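Local coordinates for VP4 protein (Tellina virus 1, PDB 3P06) that probably cleaves the birnavirus polyprotein into its final products as a serine protease, captured here as an intramolecular acyl-enzyme, at residues R159-V164 and R170-D175; G9-V14 and A149-A154; T118-V123 and P181-S186. All blocks are in the same frame, centred on the assembly; numbering follows the deposited sequence.

Interaction 1 (R159-V164 and R170-D175). With URE (urea), chain G.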
ATOM      1  N   ARG A 159      17.645  -3.896   4.686  1.00 28.64           N
ATOM      2  CA  ARG A 159      17.814  -2.448   4.633  1.00 29.38           C
ATOM      3  C   ARG A 159      16.481  -1.706   4.956  1.00 27.94           C
ATOM      4  O   ARG A 159      16.316  -0.533   4.658  1.00 25.97           O
ATOM      5  CB  ARG A 159      18.505  -1.982   3.353  1.00 31.88           C
ATOM      6  CG  ARG A 159      20.130  -2.093   3.497  1.00 35.54           C
ATOM      7  CD  ARG A 159      20.833  -1.342   2.469  1.00 40.93           C
ATOM      8  NE  ARG A 159      20.935  -2.117   1.244  1.00 45.95           N
ATOM      9  CZ  ARG A 159      21.661  -1.740   0.193  1.00 49.48           C
ATOM     10  NH1 ARG A 159      22.324  -0.579   0.216  1.00 49.89           N
ATOM     11  NH2 ARG A 159      21.699  -2.505  -0.890  1.00 49.80           N
ATOM     12  N   ALA A 160      15.551  -2.450   5.565  1.00 26.32           N
ATOM     13  CA  ALA A 160      14.279  -1.926   5.995  1.00 25.63           C
ATOM     14  C   ALA A 160      14.092  -2.345   7.453  1.00 26.90           C
ATOM     15  O   ALA A 160      15.005  -2.932   8.072  1.00 26.96           O
ATOM     16  CB  ALA A 160      13.185  -2.519   5.127  1.00 24.08           C
ATOM     17  N   LEU A 161      12.927  -2.079   8.025  1.00 25.94           N
ATOM     18  CA  LEU A 161      12.594  -2.797   9.254  1.00 27.10           C
ATOM     19  C   LEU A 161      12.176  -4.204   8.840  1.00 26.13           C
ATOM     20  O   LEU A 161      11.133  -4.397   8.192  1.00 24.69           O
ATOM     21  CB  LEU A 161      11.468  -2.077   9.964  1.00 28.08           C
ATOM     22  CG  LEU A 161      11.040  -2.487  11.373  1.00 32.38           C
ATOM     23  CD1 LEU A 161       9.929  -1.525  11.849  1.00 29.78           C
ATOM     24  CD2 LEU A 161      10.568  -3.946  11.325  1.00 37.66           C
ATOM     25  N   LYS A 162      13.010  -5.191   9.139  1.00 26.32           N
ATOM     26  CA  LYS A 162      12.896  -6.532   8.518  1.00 26.74           C
ATOM     27  C   LYS A 162      11.763  -7.401   9.070  1.00 27.76           C
ATOM     28  O   LYS A 162      11.725  -7.665  10.260  1.00 28.82           O
ATOM     29  CB  LYS A 162      14.233  -7.292   8.595  1.00 27.59           C
ATOM     30  CG  LYS A 162      14.169  -8.648   7.847  1.00 31.36           C
ATOM     31  CD  LYS A 162      15.543  -9.267   7.492  1.00 33.99           C
ATOM     32  CE  LYS A 162      15.309 -10.447   6.541  1.00 37.79           C
ATOM     33  NZ  LYS A 162      16.534 -11.116   6.067  1.00 39.72           N
ATOM     34  N   VAL A 163      10.852  -7.862   8.205  1.00 27.22           N
ATOM     35  CA  VAL A 163       9.830  -8.800   8.582  1.00 28.56           C
ATOM     36  C   VAL A 163       9.746  -9.901   7.538  1.00 30.06           C
ATOM     37  O   VAL A 163       9.788  -9.643   6.341  1.00 28.59           O
ATOM     38  CB  VAL A 163       8.377  -8.173   8.730  1.00 28.76           C
ATOM     39  CG1 VAL A 163       8.283  -7.254   9.942  1.00 29.91           C
ATOM     40  CG2 VAL A 163       7.958  -7.401   7.497  1.00 27.35           C
ATOM     41  N   VAL A 164       9.565 -11.131   8.006  1.00 31.47           N
ATOM     42  CA  VAL A 164       9.555 -12.255   7.109  1.00 33.09           C
ATOM     43  C   VAL A 164       8.170 -12.908   7.042  1.00 33.98           C
ATOM     44  O   VAL A 164       7.730 -13.309   5.973  1.00 35.14           O
ATOM     45  CB  VAL A 164      10.671 -13.261   7.491  1.00 35.18           C
ATOM     46  CG1 VAL A 164      10.651 -14.452   6.529  1.00 37.52           C
ATOM     47  CG2 VAL A 164      12.043 -12.559   7.406  1.00 33.10           C
ATOM     48  N   ARG A 170       2.250  -8.269  11.379  1.00 29.67           N
ATOM     49  CA  ARG A 170       1.159  -7.854  12.306  1.00 32.45           C
ATOM     50  C   ARG A 170       1.641  -7.242  13.622  1.00 33.11           C
ATOM     51  O   ARG A 170       1.048  -6.273  14.104  1.00 33.99           O
ATOM     52  CB  ARG A 170       0.178  -8.995  12.618  1.00 33.17           C
ATOM     53  CG  ARG A 170      -0.531  -9.439  11.389  1.00 34.12           C
ATOM     54  CD  ARG A 170      -1.614 -10.428  11.708  1.00 39.74           C
ATOM     55  NE  ARG A 170      -2.129 -10.913  10.435  1.00 42.34           N
ATOM     56  CZ  ARG A 170      -1.915 -12.134   9.941  1.00 40.65           C
ATOM     57  NH1 ARG A 170      -1.223 -13.042  10.640  1.00 36.98           N
ATOM     58  NH2 ARG A 170      -2.445 -12.442   8.754  1.00 38.86           N
ATOM     59  N   GLN A 171       2.690  -7.816  14.207  1.00 34.62           N
ATOM     60  CA  GLN A 171       3.237  -7.320  15.472  1.00 36.87           C
ATOM     61  C   GLN A 171       3.833  -5.913  15.279  1.00 35.58           C
ATOM     62  O   GLN A 171       3.646  -5.037  16.094  1.00 37.27           O
ATOM     63  CB  GLN A 171       4.297  -8.286  16.024  1.00 37.70           C
ATOM     64  CG  GLN A 171       3.753  -9.620  16.642  1.00 43.37           C
ATOM     65  CD  GLN A 171       2.736  -9.395  17.786  1.00 47.06           C
ATOM     66  OE1 GLN A 171       3.110  -9.263  18.940  1.00 46.88           O
ATOM     67  NE2 GLN A 171       1.443  -9.368  17.445  1.00 48.27           N
ATOM     68  N   VAL A 172       4.544  -5.720  14.175  1.00 34.70           N
ATOM     69  CA  VAL A 172       5.255  -4.498  13.882  1.00 34.33           C
ATOM     70  C   VAL A 172       4.319  -3.350  13.552  1.00 33.13           C
ATOM     71  O   VAL A 172       4.645  -2.234  13.848  1.00 34.29           O
ATOM     72  CB  VAL A 172       6.212  -4.745  12.698  1.00 34.76           C
ATOM     73  CG1 VAL A 172       6.445  -3.516  11.906  1.00 34.72           C
ATOM     74  CG2 VAL A 172       7.558  -5.384  13.184  1.00 37.47           C
ATOM     75  N   VAL A 173       3.168  -3.592  12.923  1.00 32.57           N
ATOM     76  CA  VAL A 173       2.266  -2.477  12.576  1.00 31.59           C
ATOM     77  C   VAL A 173       1.401  -2.076  13.751  1.00 34.60           C
ATOM     78  O   VAL A 173       0.743  -1.046  13.693  1.00 34.96           O
ATOM     79  CB  VAL A 173       1.347  -2.736  11.303  1.00 31.15           C
ATOM     80  CG1 VAL A 173       2.196  -3.046  10.058  1.00 29.41           C
ATOM     81  CG2 VAL A 173       0.301  -3.821  11.536  1.00 30.46           C
ATOM     82  N   GLY A 174       1.384  -2.901  14.808  1.00 38.22           N
ATOM     83  CA  GLY A 174       0.505  -2.677  15.957  1.00 41.38           C
ATOM     84  C   GLY A 174       0.883  -1.452  16.778  1.00 42.71           C
ATOM     85  O   GLY A 174       0.009  -0.811  17.373  1.00 46.08           O
ATOM     86  N   ASP A 175       2.163  -1.098  16.820  1.00 42.18           N
ATOM     87  CA  ASP A 175       2.602  -0.031  17.728  1.00 43.58           C
ATOM     88  C   ASP A 175       3.563   0.923  17.040  1.00 40.53           C
ATOM     89  O   ASP A 175       4.781   0.840  17.294  1.00 40.70           O
ATOM     90  CB  ASP A 175       3.337  -0.666  18.913  1.00 46.89           C
ATOM     91  CG  ASP A 175       3.336   0.202  20.163  1.00 53.49           C
ATOM     92  OD1 ASP A 175       2.507   1.148  20.281  1.00 57.86           O
ATOM     93  OD2 ASP A 175       4.168  -0.099  21.073  1.00 60.33           O
TER
HETATM   94  C   URE G 105      -0.435   3.105  15.901  1.00 53.58           C
HETATM   95  O   URE G 105       0.214   2.141  15.480  1.00 53.22           O
HETATM   96  N1  URE G 105      -1.233   2.941  16.952  1.00 53.89           N
HETATM   97  N2  URE G 105      -0.399   4.329  15.342  1.00 52.84           N
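A strand-to-helix turn at the edge of a small parallel sheet brings Leu161 and Val163 onto Val172 of helix 166-173. Val172 presents both of its methyls to segment 159-164. CG2 touches two groups, lying 3.8 Å from Leu161 CD2 and 3.8 Å from Val163 CG1. The other methyl, Val172 CG1, is 4.0 Å from Leu161 CD1, so the leucine fork is met along both prongs as the two side chains slide past each other in opposite directions. Leu161 reaches this far because its CG is anti to the backbone N (chi1 -171°). Strand 161-162 is an outermost strand of the sheet, and its backbone is tied by hydrogen bonds from Leu161 to Leu153 and Ala155. In this extended chain, Leu161 and Val163 face the helix while Lys162, between them, sets off away from it, as suits an exposed charged residue; branched aliphatics suit the helix-facing positions. Beyond Val172 the chain turns into a urea pocket. The carbonyl oxygen Gly174 O lies 3.5 Å from the urea O, a contact between two acceptors, whereas Lys176 N hydrogen-bonds to the ligand and Lys176 NZ bonds to Val172 O.

Interaction 2 (G9-V14 and A149-A154); sequences GVLLPV and AGIGLA
The buried layer beside the predicted Ser-Lys catalytic dyad of this S50 peptidase includes Leu11 and Pro13 of strand 9-18, which meet Ile151 and Leu153 of the chain leaving helix 138-149. The meeting is purely apolar and falls into two pairs. At one, methyl touches methyl, with Leu11 CD1 4.1 Å from Ile151 CD1; the isoleucine extends its CG1 branch anti to the backbone N (chi1 -177°), which carries CD1 out to the leucine. At the other, a single methyl of Leu153 rests against the proline ring: Leu153 CD1 is 3.8 Å from Pro13 CG and 4.0 Å from Pro13 CD. The compact ring offers a rigid, nonpolar surface, and lacking an N-H it leaves no backbone donor to be satisfied here.

Strand 9-18 belongs to the mixed sheet of the protease, while strand 153-155 is the middle strand of the parallel one, so the contact joins the two sheets. Strand 122-123, next to 153-155 in the parallel sheet, makes the link: Val123 is backbone-bonded to Leu11, and Met122 touches Leu11, Ile151 and Leu153. The chain reaches this layer through a Schellman motif, in which Gly150 adopts the positive phi (72°) that glycine tolerates readily and ends helix 138-149. That same helix supplies Lys141, the predicted catalytic lysine, and Pro13 packs on Lys141 and Val145 as well as on Leu153. The intervening Leu12 points away from segment 149-154 and touches Ala194 at the C-terminus of the chain, as well as Trp103, next to the predicted nucleophile Ser102.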
ATOM      1  N   GLY A   9      -5.746   2.430   7.320  1.00 19.51           N
ATOM      2  CA  GLY A   9      -5.176   1.371   6.517  1.00 19.44           C
ATOM      3  C   GLY A   9      -3.675   1.356   6.663  1.00 19.50           C
ATOM      4  O   GLY A   9      -3.144   1.818   7.682  1.00 20.32           O
ATOM      5  N   VAL A  10      -2.972   0.830   5.651  1.00 17.62           N
ATOM      6  CA  VAL A  10      -1.529   0.725   5.759  1.00 15.86           C
ATOM      7  C   VAL A  10      -0.878   1.252   4.461  1.00 15.41           C
ATOM      8  O   VAL A  10      -1.284   0.851   3.337  1.00 13.25           O
ATOM      9  CB  VAL A  10      -1.085  -0.763   6.077  1.00 18.39           C
ATOM     10  CG1 VAL A  10       0.449  -0.910   5.992  1.00 15.78           C
ATOM     11  CG2 VAL A  10      -1.597  -1.188   7.486  1.00 18.35           C
ATOM     12  N   LEU A  11       0.083   2.163   4.639  1.00 14.23           N
ATOM     13  CA  LEU A  11       0.718   2.825   3.536  1.00 15.81           C
ATOM     14  C   LEU A  11       1.697   1.867   2.805  1.00 15.82           C
ATOM     15  O   LEU A  11       2.338   1.046   3.419  1.00 15.49           O
ATOM     16  CB  LEU A  11       1.543   4.002   4.064  1.00 15.11           C
ATOM     17  CG  LEU A  11       0.633   5.217   4.362  1.00 18.70           C
ATOM     18  CD1 LEU A  11       1.462   6.216   5.104  1.00 18.54           C
ATOM     19  CD2 LEU A  11       0.092   5.792   3.076  1.00 13.86           C
ATOM     20  N   LEU A  12       1.833   2.031   1.508  1.00 15.22           N
ATOM     21  CA  LEU A  12       2.813   1.240   0.758  1.00 14.82           C
ATOM     22  C   LEU A  12       3.461   2.158  -0.291  1.00 15.05           C
ATOM     23  O   LEU A  12       2.784   2.940  -0.949  1.00 15.78           O
ATOM     24  CB  LEU A  12       2.158  -0.014   0.086  1.00 13.01           C
ATOM     25  CG  LEU A  12       1.065   0.315  -0.938  1.00 14.58           C
ATOM     26  CD1 LEU A  12       1.537  -0.135  -2.323  1.00 12.74           C
ATOM     27  CD2 LEU A  12      -0.316  -0.389  -0.623  1.00 12.55           C
ATOM     28  N   PRO A  13       4.771   2.037  -0.458  1.00 17.08           N
ATOM     29  CA  PRO A  13       5.475   2.840  -1.465  1.00 17.94           C
ATOM     30  C   PRO A  13       5.306   2.289  -2.887  1.00 16.43           C
ATOM     31  O   PRO A  13       5.181   1.083  -3.069  1.00 16.31           O
ATOM     32  CB  PRO A  13       6.959   2.762  -1.003  1.00 19.00           C
ATOM     33  CG  PRO A  13       7.078   1.411  -0.412  1.00 20.63           C
ATOM     34  CD  PRO A  13       5.701   1.173   0.306  1.00 17.40           C
ATOM     35  N   VAL A  14       5.253   3.179  -3.874  1.00 16.40           N
ATOM     36  CA  VAL A  14       5.266   2.781  -5.276  1.00 16.63           C
ATOM     37  C   VAL A  14       6.298   3.588  -6.024  1.00 17.80           C
ATOM     38  O   VAL A  14       6.657   4.685  -5.616  1.00 18.39           O
ATOM     39  CB  VAL A  14       3.862   2.953  -5.990  1.00 15.28           C
ATOM     40  CG1 VAL A  14       2.863   2.096  -5.299  1.00 14.53           C
ATOM     41  CG2 VAL A  14       3.418   4.507  -6.023  1.00 15.92           C
ATOM     42  N   ALA A 149      10.162  11.151   2.773  1.00 21.38           N
ATOM     43  CA  ALA A 149       8.909  11.469   3.469  1.00 20.26           C
ATOM     44  C   ALA A 149       9.115  11.437   4.983  1.00 21.16           C
ATOM     45  O   ALA A 149       8.206  11.824   5.759  1.00 23.04           O
ATOM     46  CB  ALA A 149       7.762  10.454   3.057  1.00 17.96           C
ATOM     47  N   GLY A 150      10.273  10.958   5.442  1.00 20.94           N
ATOM     48  CA  GLY A 150      10.539  10.860   6.873  1.00 20.97           C
ATOM     49  C   GLY A 150       9.759   9.770   7.623  1.00 21.71           C
ATOM     50  O   GLY A 150       9.333   9.959   8.778  1.00 22.63           O
ATOM     51  N   ILE A 151       9.566   8.611   7.003  1.00 19.54           N
ATOM     52  CA  ILE A 151       8.794   7.568   7.665  1.00 18.83           C
ATOM     53  C   ILE A 151       9.536   6.237   7.490  1.00 19.28           C
ATOM     54  O   ILE A 151      10.229   6.055   6.516  1.00 21.53           O
ATOM     55  CB  ILE A 151       7.360   7.511   7.101  1.00 18.86           C
ATOM     56  CG1 ILE A 151       6.472   6.470   7.805  1.00 15.31           C
ATOM     57  CG2 ILE A 151       7.376   7.225   5.499  1.00 18.16           C
ATOM     58  CD1 ILE A 151       4.884   6.618   7.398  1.00 13.71           C
ATOM     59  N   GLY A 152       9.446   5.342   8.457  1.00 20.06           N
ATOM     60  CA  GLY A 152      10.038   3.986   8.342  1.00 19.47           C
ATOM     61  C   GLY A 152       9.384   3.077   7.281  1.00 19.13           C
ATOM     62  O   GLY A 152       8.197   3.218   6.920  1.00 17.28           O
ATOM     63  N   LEU A 153      10.148   2.075   6.836  1.00 19.05           N
ATOM     64  CA  LEU A 153       9.600   1.129   5.880  1.00 18.32           C
ATOM     65  C   LEU A 153       9.860  -0.275   6.419  1.00 18.73           C
ATOM     66  O   LEU A 153      10.977  -0.543   6.837  1.00 19.26           O
ATOM     67  CB  LEU A 153      10.348   1.285   4.579  1.00 18.26           C
ATOM     68  CG  LEU A 153       9.959   0.240   3.501  1.00 20.01           C
ATOM     69  CD1 LEU A 153       8.501   0.366   3.001  1.00 14.29           C
ATOM     70  CD2 LEU A 153      10.900   0.275   2.285  1.00 19.15           C
ATOM     71  N   ALA A 154       8.843  -1.147   6.384  1.00 17.10           N
ATOM     72  CA  ALA A 154       8.987  -2.554   6.729  1.00 17.17           C
ATOM     73  C   ALA A 154       8.997  -3.336   5.446  1.00 16.46           C
ATOM     74  O   ALA A 154       8.226  -3.027   4.520  1.00 15.69           O
ATOM     75  CB  ALA A 154       7.849  -3.041   7.602  1.00 17.76           C
TER

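Interaction 3 (T118-V123 and P181-S186); sequences TPFLMV and PMVTFS
Phe120 and Met122 each reach one residue across to segment 181-186, Phe120 to Val183 and Met122 to Phe185. Val183 CG1 comes to the edge of the Phe120 ring, near its plane, 3.7 Å from CE1. The second pair is a Met-aromatic contact: Met122, a selenomethionine in this crystal, has SE 5.2 Å from the centroid of the Phe185 ring and 66° off its normal, an oblique approach. Its methyl also takes part, with Met122 CE 3.9 Å from Phe185 CE1; the bend at chi3 (88°) swings this methyl to the ring atoms CE1 and CZ.

One shell out, Phe120 is the centre of an inverse gamma turn, closed by a weak bond of 2.9 Å from Leu121 N to Pro119 O, and its ring also meets Trp178. Backbone bonds from Met122 to Gly152 and Ala154 fix strand 122-123 in the parallel sheet, whereas strand 183-184 is an outermost strand of the antiparallel one. Val145 of helix 138-149 touches both Met122 and Phe185. Since the joining of the two sheets here rests on dispersion and weak polarisable contacts, it depends on close fit rather than on directional bonds, a role for which flexible methionine and broad phenylalanine are well suited.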
ATOM      1  N   THR A 118      -4.002   4.387  11.415  1.00 22.11           N
ATOM      2  CA  THR A 118      -2.978   3.921  10.441  1.00 18.94           C
ATOM      3  C   THR A 118      -1.629   4.002  11.154  1.00 19.16           C
ATOM      4  O   THR A 118      -1.367   5.017  11.828  1.00 18.82           O
ATOM      5  CB  THR A 118      -2.980   4.923   9.275  1.00 17.82           C
ATOM      6  OG1 THR A 118      -4.260   4.860   8.628  1.00 16.83           O
ATOM      7  CG2 THR A 118      -1.853   4.693   8.288  1.00 13.53           C
ATOM      8  N   PRO A 119      -0.777   2.948  11.052  1.00 18.87           N
ATOM      9  CA  PRO A 119       0.540   2.986  11.683  1.00 18.78           C
ATOM     10  C   PRO A 119       1.480   3.975  10.952  1.00 18.78           C
ATOM     11  O   PRO A 119       1.352   4.198   9.735  1.00 18.44           O
ATOM     12  CB  PRO A 119       1.091   1.532  11.479  1.00 19.96           C
ATOM     13  CG  PRO A 119       0.381   0.998  10.368  1.00 20.30           C
ATOM     14  CD  PRO A 119      -1.036   1.642  10.399  1.00 18.38           C
ATOM     15  N   PHE A 120       2.428   4.534  11.681  1.00 18.55           N
ATOM     16  CA  PHE A 120       3.372   5.433  11.058  1.00 19.80           C
ATOM     17  C   PHE A 120       4.503   4.568  10.542  1.00 19.47           C
ATOM     18  O   PHE A 120       5.573   4.520  11.147  1.00 20.17           O
ATOM     19  CB  PHE A 120       3.849   6.435  12.084  1.00 19.90           C
ATOM     20  CG  PHE A 120       4.762   7.479  11.538  1.00 19.23           C
ATOM     21  CD1 PHE A 120       4.321   8.373  10.587  1.00 20.10           C
ATOM     22  CD2 PHE A 120       6.089   7.587  12.015  1.00 19.51           C
ATOM     23  CE1 PHE A 120       5.193   9.351  10.061  1.00 21.20           C
ATOM     24  CE2 PHE A 120       6.960   8.583  11.464  1.00 20.06           C
ATOM     25  CZ  PHE A 120       6.489   9.459  10.533  1.00 16.76           C
ATOM     26  N   LEU A 121       4.246   3.871   9.435  1.00 18.34           N
ATOM     27  CA  LEU A 121       5.180   2.925   8.926  1.00 19.40           C
ATOM     28  C   LEU A 121       4.668   2.509   7.565  1.00 20.44           C
ATOM     29  O   LEU A 121       3.472   2.241   7.405  1.00 24.05           O
ATOM     30  CB  LEU A 121       5.207   1.697   9.836  1.00 20.60           C
ATOM     31  CG  LEU A 121       6.234   0.606   9.490  1.00 21.84           C
ATOM     32  CD1 LEU A 121       7.610   1.036   9.846  1.00 21.44           C
ATOM     33  CD2 LEU A 121       5.935  -0.739  10.163  1.00 21.82           C
HETATM   34  N   MSE A 122       5.534   2.430   6.580  1.00 17.99           N
HETATM   35  CA  MSE A 122       5.087   1.999   5.260  1.00 16.00           C
HETATM   36  C   MSE A 122       5.469   0.539   5.142  1.00 16.43           C
HETATM   37  O   MSE A 122       6.440   0.078   5.795  1.00 16.20           O
HETATM   38  CB  MSE A 122       5.801   2.795   4.168  1.00 14.66           C
HETATM   39  CG  MSE A 122       5.466   4.299   4.250  1.00 16.09           C
HETATM   40 SE   MSE A 122       6.272   5.154   2.638  1.00 24.15          SE
HETATM   41  CE  MSE A 122       4.704   4.842   1.528  1.00 12.02           C
ATOM     42  N   VAL A 123       4.745  -0.191   4.308  1.00 15.68           N
ATOM     43  CA  VAL A 123       5.049  -1.612   4.205  1.00 17.58           C
ATOM     44  C   VAL A 123       5.152  -2.045   2.735  1.00 16.28           C
ATOM     45  O   VAL A 123       4.331  -1.645   1.939  1.00 16.35           O
ATOM     46  CB  VAL A 123       3.946  -2.408   4.969  1.00 19.53           C
ATOM     47  CG1 VAL A 123       4.067  -3.914   4.694  1.00 20.98           C
ATOM     48  CG2 VAL A 123       4.004  -2.090   6.531  1.00 20.07           C
ATOM     49  N   PRO A 181       2.828  15.107  12.271  1.00 27.95           N
ATOM     50  CA  PRO A 181       1.372  15.018  12.079  1.00 28.14           C
ATOM     51  C   PRO A 181       0.907  14.401  10.758  1.00 25.87           C
ATOM     52  O   PRO A 181      -0.205  13.875  10.679  1.00 26.70           O
ATOM     53  CB  PRO A 181       0.894  16.511  12.193  1.00 29.54           C
ATOM     54  CG  PRO A 181       2.134  17.348  12.118  1.00 31.18           C
ATOM     55  CD  PRO A 181       3.235  16.461  12.689  1.00 29.84           C
HETATM   56  N   MSE A 182       1.750  14.451   9.743  1.00 24.60           N
HETATM   57  CA  MSE A 182       1.305  14.142   8.364  1.00 24.61           C
HETATM   58  C   MSE A 182       2.533  13.805   7.522  1.00 22.68           C
HETATM   59  O   MSE A 182       3.620  14.314   7.818  1.00 22.89           O
HETATM   60  CB  MSE A 182       0.633  15.382   7.789  1.00 25.25           C
HETATM   61  CG  MSE A 182       0.123  15.337   6.353  1.00 32.78           C
HETATM   62 SE   MSE A 182      -0.107  17.225   5.672  1.00 54.35          SE
HETATM   63  CE  MSE A 182      -0.579  18.235   7.279  1.00 48.09           C
ATOM     64  N   VAL A 183       2.353  12.935   6.526  1.00 19.91           N
ATOM     65  CA  VAL A 183       3.364  12.661   5.538  1.00 20.50           C
ATOM     66  C   VAL A 183       2.768  13.053   4.217  1.00 20.11           C
ATOM     67  O   VAL A 183       1.539  12.900   3.973  1.00 18.16           O
ATOM     68  CB  VAL A 183       3.883  11.130   5.509  1.00 20.67           C
ATOM     69  CG1 VAL A 183       4.815  10.874   6.712  1.00 26.58           C
ATOM     70  CG2 VAL A 183       2.736  10.080   5.514  1.00 17.81           C
ATOM     71  N   THR A 184       3.602  13.583   3.338  1.00 20.41           N
ATOM     72  CA  THR A 184       3.079  13.861   2.016  1.00 22.17           C
ATOM     73  C   THR A 184       3.920  13.131   0.939  1.00 22.19           C
ATOM     74  O   THR A 184       5.087  12.789   1.186  1.00 22.56           O
ATOM     75  CB  THR A 184       3.020  15.342   1.778  1.00 24.83           C
ATOM     76  OG1 THR A 184       4.364  15.817   1.704  1.00 29.69           O
ATOM     77  CG2 THR A 184       2.320  16.058   2.955  1.00 25.97           C
ATOM     78  N   PHE A 185       3.336  12.914  -0.238  1.00 22.15           N
ATOM     79  CA  PHE A 185       4.005  12.165  -1.314  1.00 23.25           C
ATOM     80  C   PHE A 185       3.741  12.860  -2.621  1.00 27.85           C
ATOM     81  O   PHE A 185       2.756  13.604  -2.711  1.00 29.46           O
ATOM     82  CB  PHE A 185       3.454  10.758  -1.383  1.00 20.34           C
ATOM     83  CG  PHE A 185       3.544  10.019  -0.108  1.00 19.71           C
ATOM     84  CD1 PHE A 185       4.765   9.394   0.280  1.00 19.81           C
ATOM     85  CD2 PHE A 185       2.433   9.943   0.731  1.00 15.83           C
ATOM     86  CE1 PHE A 185       4.863   8.705   1.523  1.00 21.57           C
ATOM     87  CE2 PHE A 185       2.515   9.215   1.963  1.00 15.60           C
ATOM     88  CZ  PHE A 185       3.740   8.619   2.352  1.00 16.76           C
ATOM     89  N   SER A 186       4.616  12.655  -3.626  1.00 29.86           N
ATOM     90  CA  SER A 186       4.409  13.148  -4.990  1.00 35.53           C
ATOM     91  C   SER A 186       3.357  12.276  -5.677  1.00 36.11           C
ATOM     92  O   SER A 186       3.186  11.077  -5.347  1.00 32.15           O
ATOM     93  CB  SER A 186       5.708  13.048  -5.835  1.00 36.85           C
ATOM     94  OG  SER A 186       6.555  14.156  -5.583  1.00 46.89           O
TER

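Overall arrangement
Interactions 2 and 3 are buried contacts with centres about 5 Å apart, whereas interaction 1 lies toward the periphery, about 14 Å from the centre of the chain, and is partly buried. All three draw on the parallel sheet: interaction 3 on strand 122-123, interaction 2 on its neighbour 153-155, and interaction 1 on the outermost strand 161-162. Backbone hydrogen bonds within the sheet link these neighbours, and Leu121 bridges to Val172. The chemistry shifts with the elements joined. Interaction 1 is made of leucine and valine methyls alone, interaction 2 adds a proline ring to aliphatic chains, and interaction 3 brings in aromatic rings and selenium.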